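Putative branched-chain amino acid ABC transporter, periplasmic branched-chain amino acid-binding protein (Pseudomonas protegens Pf-5, PDB 4RU0) probably binds a branched-chain amino acid or related solute in the periplasm and delivers it to an ABC transporter. Local coordinates at residues A[188-193]-A[241-246]; A[236-241]-A[262-267]. One frame throughout, in Å; residues are numbered along the deposited sequence.

Interaction 1: A[188-193]-A[241-246]; sequences HDSAYG and RTWGVS. With P3G (3,6,9,12,15-pentaoxaheptadecane), chain C.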
loop_
_atom_site.group_PDB
_atom_site.type_symbol
_atom_site.label_atom_id
_atom_site.label_comp_id
_atom_site.label_asym_id
_atom_site.label_seq_id
_atom_site.Cartn_x
_atom_site.Cartn_y
_atom_site.Cartn_z
ATOM N N HIS A 188 14.862 -0.132 -8.546
ATOM C CA HIS A 188 15.816 0.033 -7.462
ATOM C C HIS A 188 16.356 -1.334 -7.096
ATOM O O HIS A 188 15.589 -2.254 -6.836
ATOM C CB HIS A 188 15.137 0.701 -6.265
ATOM C CG HIS A 188 16.075 1.090 -5.165
ATOM N ND1 HIS A 188 16.251 0.325 -4.034
ATOM C CD2 HIS A 188 16.872 2.175 -5.016
ATOM C CE1 HIS A 188 17.123 0.917 -3.235
ATOM N NE2 HIS A 188 17.518 2.041 -3.813
ATOM N N ASP A 189 17.675 -1.490 -7.109
ATOM C CA ASP A 189 18.254 -2.798 -6.833
ATOM C C ASP A 189 18.146 -3.097 -5.338
ATOM O O ASP A 189 19.041 -2.788 -4.555
ATOM C CB ASP A 189 19.709 -2.871 -7.313
ATOM C CG ASP A 189 20.254 -4.294 -7.310
ATOM O OD1 ASP A 189 19.480 -5.238 -7.596
ATOM O OD2 ASP A 189 21.459 -4.475 -7.019
ATOM N N SER A 190 17.021 -3.694 -4.966
ATOM C CA SER A 190 16.704 -4.019 -3.578
ATOM C C SER A 190 15.607 -5.074 -3.588
ATOM O O SER A 190 15.094 -5.411 -4.655
ATOM C CB SER A 190 16.257 -2.776 -2.807
ATOM O OG SER A 190 15.088 -2.214 -3.386
ATOM N N ALA A 191 15.254 -5.604 -2.419
ATOM C CA ALA A 191 14.183 -6.591 -2.333
ATOM C C ALA A 191 12.908 -6.001 -2.912
ATOM O O ALA A 191 12.170 -6.677 -3.631
ATOM C CB ALA A 191 13.960 -7.035 -0.896
ATOM N N TYR A 192 12.668 -4.731 -2.600
ATOM C CA TYR A 192 11.537 -3.993 -3.155
ATOM C C TYR A 192 11.537 -3.990 -4.682
ATOM O O TYR A 192 10.492 -4.167 -5.297
ATOM C CB TYR A 192 11.535 -2.555 -2.628
ATOM C CG TYR A 192 10.863 -1.557 -3.541
ATOM C CD1 TYR A 192 9.477 -1.462 -3.604
ATOM C CD2 TYR A 192 11.614 -0.697 -4.326
ATOM C CE1 TYR A 192 8.862 -0.541 -4.434
ATOM C CE2 TYR A 192 11.014 0.226 -5.154
ATOM C CZ TYR A 192 9.638 0.300 -5.206
ATOM O OH TYR A 192 9.047 1.219 -6.037
ATOM N N GLY A 193 12.703 -3.783 -5.287
ATOM C CA GLY A 193 12.786 -3.674 -6.734
ATOM C C GLY A 193 12.785 -5.020 -7.440
ATOM O O GLY A 193 12.309 -5.144 -8.568
ATOM N N ARG A 241 10.135 1.382 -11.058
ATOM C CA ARG A 241 10.078 0.845 -9.716
ATOM C C ARG A 241 11.326 1.283 -8.997
ATOM O O ARG A 241 12.108 0.516 -8.526
ATOM C CB ARG A 241 9.966 -0.668 -9.752
ATOM C CG ARG A 241 8.786 -1.177 -10.551
ATOM C CD ARG A 241 8.378 -2.579 -10.160
ATOM N NE ARG A 241 7.832 -2.545 -8.835
ATOM C CZ ARG A 241 8.350 -3.147 -7.784
ATOM N NH1 ARG A 241 7.774 -2.997 -6.617
ATOM N NH2 ARG A 241 9.413 -3.889 -7.896
ATOM N N THR A 242 11.462 2.584 -8.939
ATOM C CA THR A 242 12.497 3.243 -8.163
ATOM C C THR A 242 11.912 3.675 -6.824
ATOM O O THR A 242 10.726 3.478 -6.560
ATOM C CB THR A 242 13.053 4.479 -8.902
ATOM O OG1 THR A 242 11.955 5.289 -9.351
ATOM C CG2 THR A 242 13.881 4.056 -10.099
ATOM N N TRP A 243 12.746 4.266 -5.981
ATOM C CA TRP A 243 12.301 4.738 -4.681
ATOM C C TRP A 243 13.197 5.872 -4.209
ATOM O O TRP A 243 14.403 5.870 -4.464
ATOM C CB TRP A 243 12.293 3.590 -3.669
ATOM C CG TRP A 243 12.173 4.045 -2.258
ATOM C CD1 TRP A 243 11.034 4.440 -1.613
ATOM C CD2 TRP A 243 13.237 4.161 -1.309
ATOM N NE1 TRP A 243 11.328 4.794 -0.316
ATOM C CE2 TRP A 243 12.674 4.633 -0.106
ATOM C CE3 TRP A 243 14.610 3.911 -1.359
ATOM C CZ2 TRP A 243 13.439 4.860 1.040
ATOM C CZ3 TRP A 243 15.371 4.137 -0.220
ATOM C CH2 TRP A 243 14.784 4.607 0.963
ATOM N N GLY A 244 12.602 6.853 -3.541
ATOM C CA GLY A 244 13.342 7.997 -3.054
ATOM C C GLY A 244 13.998 8.789 -4.168
ATOM O O GLY A 244 13.338 9.206 -5.118
ATOM N N VAL A 245 15.308 8.974 -4.051
ATOM C CA VAL A 245 16.062 9.860 -4.929
ATOM C C VAL A 245 16.107 9.377 -6.378
ATOM O O VAL A 245 16.159 10.181 -7.308
ATOM C CB VAL A 245 17.502 10.022 -4.422
ATOM C CG1 VAL A 245 18.124 11.274 -5.004
ATOM C CG2 VAL A 245 17.523 10.067 -2.896
ATOM N N SER A 246 16.083 8.067 -6.571
ATOM C CA SER A 246 16.214 7.517 -7.905
ATOM C C SER A 246 14.987 7.817 -8.768
ATOM O O SER A 246 15.064 7.755 -9.993
ATOM C CB SER A 246 16.463 6.011 -7.838
ATOM O OG SER A 246 15.473 5.361 -7.064
HETATM O O3 P3G C . 4.867 5.107 4.777
HETATM C C7 P3G C . 4.732 3.713 4.560
HETATM C C8 P3G C . 6.101 3.065 4.645
HETATM O O4 P3G C . 6.084 1.869 3.877
HETATM C C9 P3G C . 7.306 1.670 3.189
HETATM C C10 P3G C . 6.977 1.223 1.783
HETATM O O5 P3G C . 8.012 0.381 1.310
HETATM C C11 P3G C . 8.465 0.784 0.033
HETATM C C12 P3G C . 9.761 0.063 -0.284
HETATM O O6 P3G C . 10.738 1.006 -0.683
HETATM C C13 P3G C . 12.037 0.461 -0.667
HETATM C C14 P3G C . 12.738 0.911 0.589
HETATM O O7 P3G C . 13.885 0.102 0.801
#

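Interaction 2: A[236-241]-A[262-267]; sequences DWVFLR and DHIIGD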
loop_
_atom_site.group_PDB
_atom_site.type_symbol
_atom_site.label_atom_id
_atom_site.label_comp_id
_atom_site.label_asym_id
_atom_site.label_seq_id
_atom_site.Cartn_x
_atom_site.Cartn_y
_atom_site.Cartn_z
ATOM N N ASP A 236 8.013 0.134 -25.463
ATOM C CA ASP A 236 6.719 0.802 -25.563
ATOM C C ASP A 236 6.316 1.402 -24.227
ATOM O O ASP A 236 5.643 2.424 -24.182
ATOM C CB ASP A 236 5.644 -0.177 -26.046
ATOM C CG ASP A 236 6.005 -0.828 -27.376
ATOM O OD1 ASP A 236 6.605 -1.928 -27.367
ATOM O OD2 ASP A 236 5.696 -0.237 -28.430
ATOM N N TRP A 237 6.737 0.766 -23.137
ATOM C CA TRP A 237 6.421 1.247 -21.792
ATOM C C TRP A 237 7.586 1.054 -20.825
ATOM O O TRP A 237 8.365 0.108 -20.958
ATOM C CB TRP A 237 5.182 0.533 -21.243
ATOM C CG TRP A 237 3.950 0.797 -22.043
ATOM C CD1 TRP A 237 3.496 0.073 -23.106
ATOM C CD2 TRP A 237 3.010 1.861 -21.851
ATOM N NE1 TRP A 237 2.334 0.621 -23.593
ATOM C CE2 TRP A 237 2.013 1.720 -22.842
ATOM C CE3 TRP A 237 2.915 2.922 -20.942
ATOM C CZ2 TRP A 237 0.928 2.596 -22.946
ATOM C CZ3 TRP A 237 1.835 3.799 -21.047
ATOM C CH2 TRP A 237 0.857 3.628 -22.042
ATOM N N VAL A 238 7.701 1.956 -19.855
ATOM C CA VAL A 238 8.618 1.748 -18.743
ATOM C C VAL A 238 7.854 1.642 -17.424
ATOM O O VAL A 238 7.103 2.545 -17.041
ATOM C CB VAL A 238 9.665 2.875 -18.632
ATOM C CG1 VAL A 238 10.477 2.720 -17.344
ATOM C CG2 VAL A 238 10.589 2.859 -19.844
ATOM N N PHE A 239 8.031 0.507 -16.760
ATOM C CA PHE A 239 7.514 0.270 -15.424
ATOM C C PHE A 239 8.568 0.783 -14.437
ATOM O O PHE A 239 9.614 0.159 -14.257
ATOM C CB PHE A 239 7.233 -1.223 -15.226
ATOM C CG PHE A 239 6.457 -1.558 -13.974
ATOM C CD1 PHE A 239 5.831 -0.569 -13.224
ATOM C CD2 PHE A 239 6.356 -2.875 -13.551
ATOM C CE1 PHE A 239 5.118 -0.890 -12.070
ATOM C CE2 PHE A 239 5.644 -3.203 -12.403
ATOM C CZ PHE A 239 5.022 -2.204 -11.660
ATOM N N LEU A 240 8.306 1.929 -13.818
ATOM C CA LEU A 240 9.311 2.578 -12.990
ATOM C C LEU A 240 9.187 2.167 -11.531
ATOM O O LEU A 240 8.290 2.623 -10.823
ATOM C CB LEU A 240 9.208 4.097 -13.109
ATOM C CG LEU A 240 10.313 4.858 -12.388
ATOM C CD1 LEU A 240 11.659 4.509 -12.994
ATOM C CD2 LEU A 240 10.068 6.361 -12.420
ATOM N N ARG A 241 10.135 1.382 -11.058
ATOM C CA ARG A 241 10.078 0.845 -9.716
ATOM C C ARG A 241 11.326 1.283 -8.997
ATOM O O ARG A 241 12.108 0.516 -8.526
ATOM C CB ARG A 241 9.966 -0.668 -9.752
ATOM C CG ARG A 241 8.786 -1.177 -10.551
ATOM C CD ARG A 241 8.378 -2.579 -10.160
ATOM N NE ARG A 241 7.832 -2.545 -8.835
ATOM C CZ ARG A 241 8.350 -3.147 -7.784
ATOM N NH1 ARG A 241 7.774 -2.997 -6.617
ATOM N NH2 ARG A 241 9.413 -3.889 -7.896
ATOM N N ASP A 262 5.170 10.140 -20.631
ATOM C CA ASP A 262 3.828 9.590 -20.455
ATOM C C ASP A 262 3.762 8.134 -20.927
ATOM O O ASP A 262 2.687 7.542 -21.006
ATOM C CB ASP A 262 2.785 10.450 -21.181
ATOM C CG ASP A 262 2.968 10.452 -22.684
ATOM O OD1 ASP A 262 4.092 10.185 -23.158
ATOM O OD2 ASP A 262 1.979 10.728 -23.390
ATOM N N HIS A 263 4.924 7.564 -21.235
ATOM C CA HIS A 263 5.037 6.128 -21.466
ATOM C C HIS A 263 5.688 5.482 -20.256
ATOM O O HIS A 263 6.053 4.306 -20.296
ATOM C CB HIS A 263 5.859 5.815 -22.720
ATOM C CG HIS A 263 5.221 6.274 -23.997
ATOM N ND1 HIS A 263 5.699 5.898 -25.238
ATOM C CD2 HIS A 263 4.160 7.075 -24.231
ATOM C CE1 HIS A 263 4.953 6.450 -26.181
ATOM N NE2 HIS A 263 4.011 7.170 -25.593
ATOM N N ILE A 264 5.855 6.266 -19.191
ATOM C CA ILE A 264 6.445 5.771 -17.952
ATOM C C ILE A 264 5.368 5.602 -16.889
ATOM O O ILE A 264 4.622 6.536 -16.608
ATOM C CB ILE A 264 7.538 6.718 -17.406
ATOM C CG1 ILE A 264 8.559 7.066 -18.495
ATOM C CG2 ILE A 264 8.232 6.099 -16.188
ATOM C CD1 ILE A 264 9.717 7.888 -17.993
ATOM N N ILE A 265 5.285 4.412 -16.298
ATOM C CA ILE A 265 4.301 4.167 -15.250
ATOM C C ILE A 265 4.984 3.800 -13.945
ATOM O O ILE A 265 5.658 2.771 -13.845
ATOM C CB ILE A 265 3.318 3.049 -15.625
ATOM C CG1 ILE A 265 2.677 3.334 -16.983
ATOM C CG2 ILE A 265 2.255 2.915 -14.552
ATOM C CD1 ILE A 265 1.776 2.222 -17.481
ATOM N N GLY A 266 4.799 4.642 -12.941
ATOM C CA GLY A 266 5.455 4.431 -11.670
ATOM C C GLY A 266 4.767 3.419 -10.772
ATOM O O GLY A 266 3.541 3.250 -10.806
ATOM N N ASP A 267 5.585 2.735 -9.977
ATOM C CA ASP A 267 5.136 1.931 -8.848
ATOM C C ASP A 267 4.264 2.773 -7.917
ATOM O O ASP A 267 4.315 4.005 -7.956
ATOM C CB ASP A 267 6.349 1.392 -8.091
ATOM C CG ASP A 267 5.999 0.284 -7.138
ATOM O OD1 ASP A 267 5.622 0.583 -5.985
ATOM O OD2 ASP A 267 6.120 -0.892 -7.542
#

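Interaction 1: A[188-193]-A[241-246]
The Tyr192 ring lies between two partners on opposite faces: the Arg241 guanidinium lies tilted over one and ether oxygen O6 of the bound polyether (P3G) over the other, while Thr242 O sits at its edge. The Trp243 indole likewise gives a face to the ligand, with P3G C14 3.7 Å above the plane and over its centre, and turns its six-membered edge onto the face of His188. That T-shaped (edge-to-face) pair has its planes at 78° and centroids 5.8 Å apart. Both segments belong to the ligand cleft of a type I periplasmic binding fold, where loops following parallel strands line the pocket; Tyr41 and Trp269 complete the aromatic set around P3G, and the natural solute probably binds in the same cleft. CG of Trp243 lies anti to its backbone N (chi1 166°), setting the indole against P3G, while CB touches Tyr192 CE2 at 3.9 Å. The cation-pi contact places Arg241 CZ 4.6 Å from the Tyr192 ring centroid, with the guanidinium and ring planes 48° apart. Arg241 also binds the backbone of the same tyrosine, NH2 reaching a lone pair of Tyr192 O at 2.8 Å, with a weaker bond from NH1. Asp267 and Phe157 are further partners of this arginine, and together they restrain its rotation. His188 is fixed at both ring nitrogens, ND1 by Ser190 OG in the ring plane (2.9 Å) and NE2 by Asp218 OD1, while its backbone N gives a hydrogen bond to Arg241 O. Ser190 is the N-cap of the short helix that carries Tyr192, its OG accepting weakly from Gly193 N. The phenol is steadied at its far end, where Tyr192 OH donates to Thr242 O at 2.9 Å from above the carbonyl plane.

Interaction 2: A[236-241]-A[262-267]
Val238, Phe239 and Leu240 pair in parallel register with Ile264, Ile265 and Gly266, as the two paired strands of a beta-alpha-beta unit whose crossover carries helix 246-256; this pairing is the tight part of the contact. Four backbone hydrogen bonds run from Val238 N to His263 O, Ile265 N to Val238 O, Leu240 N to Ile265 O and Asp267 N to Leu240 O; that from Ile265 N, at 2.7 Å, is nearly straight. On one face of the sheet Ile264 CG2 packs against Leu240 CB at 3.8 Å and more distantly against Val238 CG1. The other face carries Phe239 and Ile265: Phe239 CD1 meets Ile265 O at 3.4 Å, the carbonyl oxygen lying in the plane of the ring at its edge, and Arg241 CD rests over a ring face. At the pocket end the strands finish in a salt bridge. The Arg241 chain bends at its third torsion (chi3 68°) and presents NE and NH1 side-on to a single oxygen, Asp267 OD2, at 2.7 and 2.8 Å. Both donors come from the same face of the carboxylate, whose plane stands 54° from the guanidinium. Asp267 OD1 accepts from Trp269 N, so both oxygens are held; Glu160, a long and weak ion partner of Arg241, also lies close to Asp267, so the arginine probably eases the repulsion between the acids. The opposite end is looser. There Asp236, Asp262 and His263 are partly exposed, and His263 ND1 comes only within 3.6 Å of Asp236 O. Here Trp237 leans CE3 on Ile265 CD1 (3.7 Å), while NE1 bonds Glu172. Strand 182-188 pairs with the far edge of 237-241 and strand 287-290 follows 264-266; Leu164 of helix 157-172 covers the face bearing Phe239 and Ile265, and Ile168 touches Trp237.

Both contacts are largely buried and meet at Arg241, the last residue of strand 237-241, with Tyr192 OH also packing against Asp267 CG. Interaction 2 is sheet core: a regular backbone pairing with apolar side chains, aliphatic and aromatic, ionic at the pocket end and partly exposed at the other. Interaction 1 lies just past the strand ends, where regular pairing gives way to aromatic rings, a cation-pi contact and side-chain bonds to carbonyls, and where the ligand is touched. Arg241 couples the two: NE and NH1 bind the aspartate just past the neighbouring strand, while NH2, with weak help from NH1, binds the helix start in 188-193, so sheet and cleft wall share one charged group.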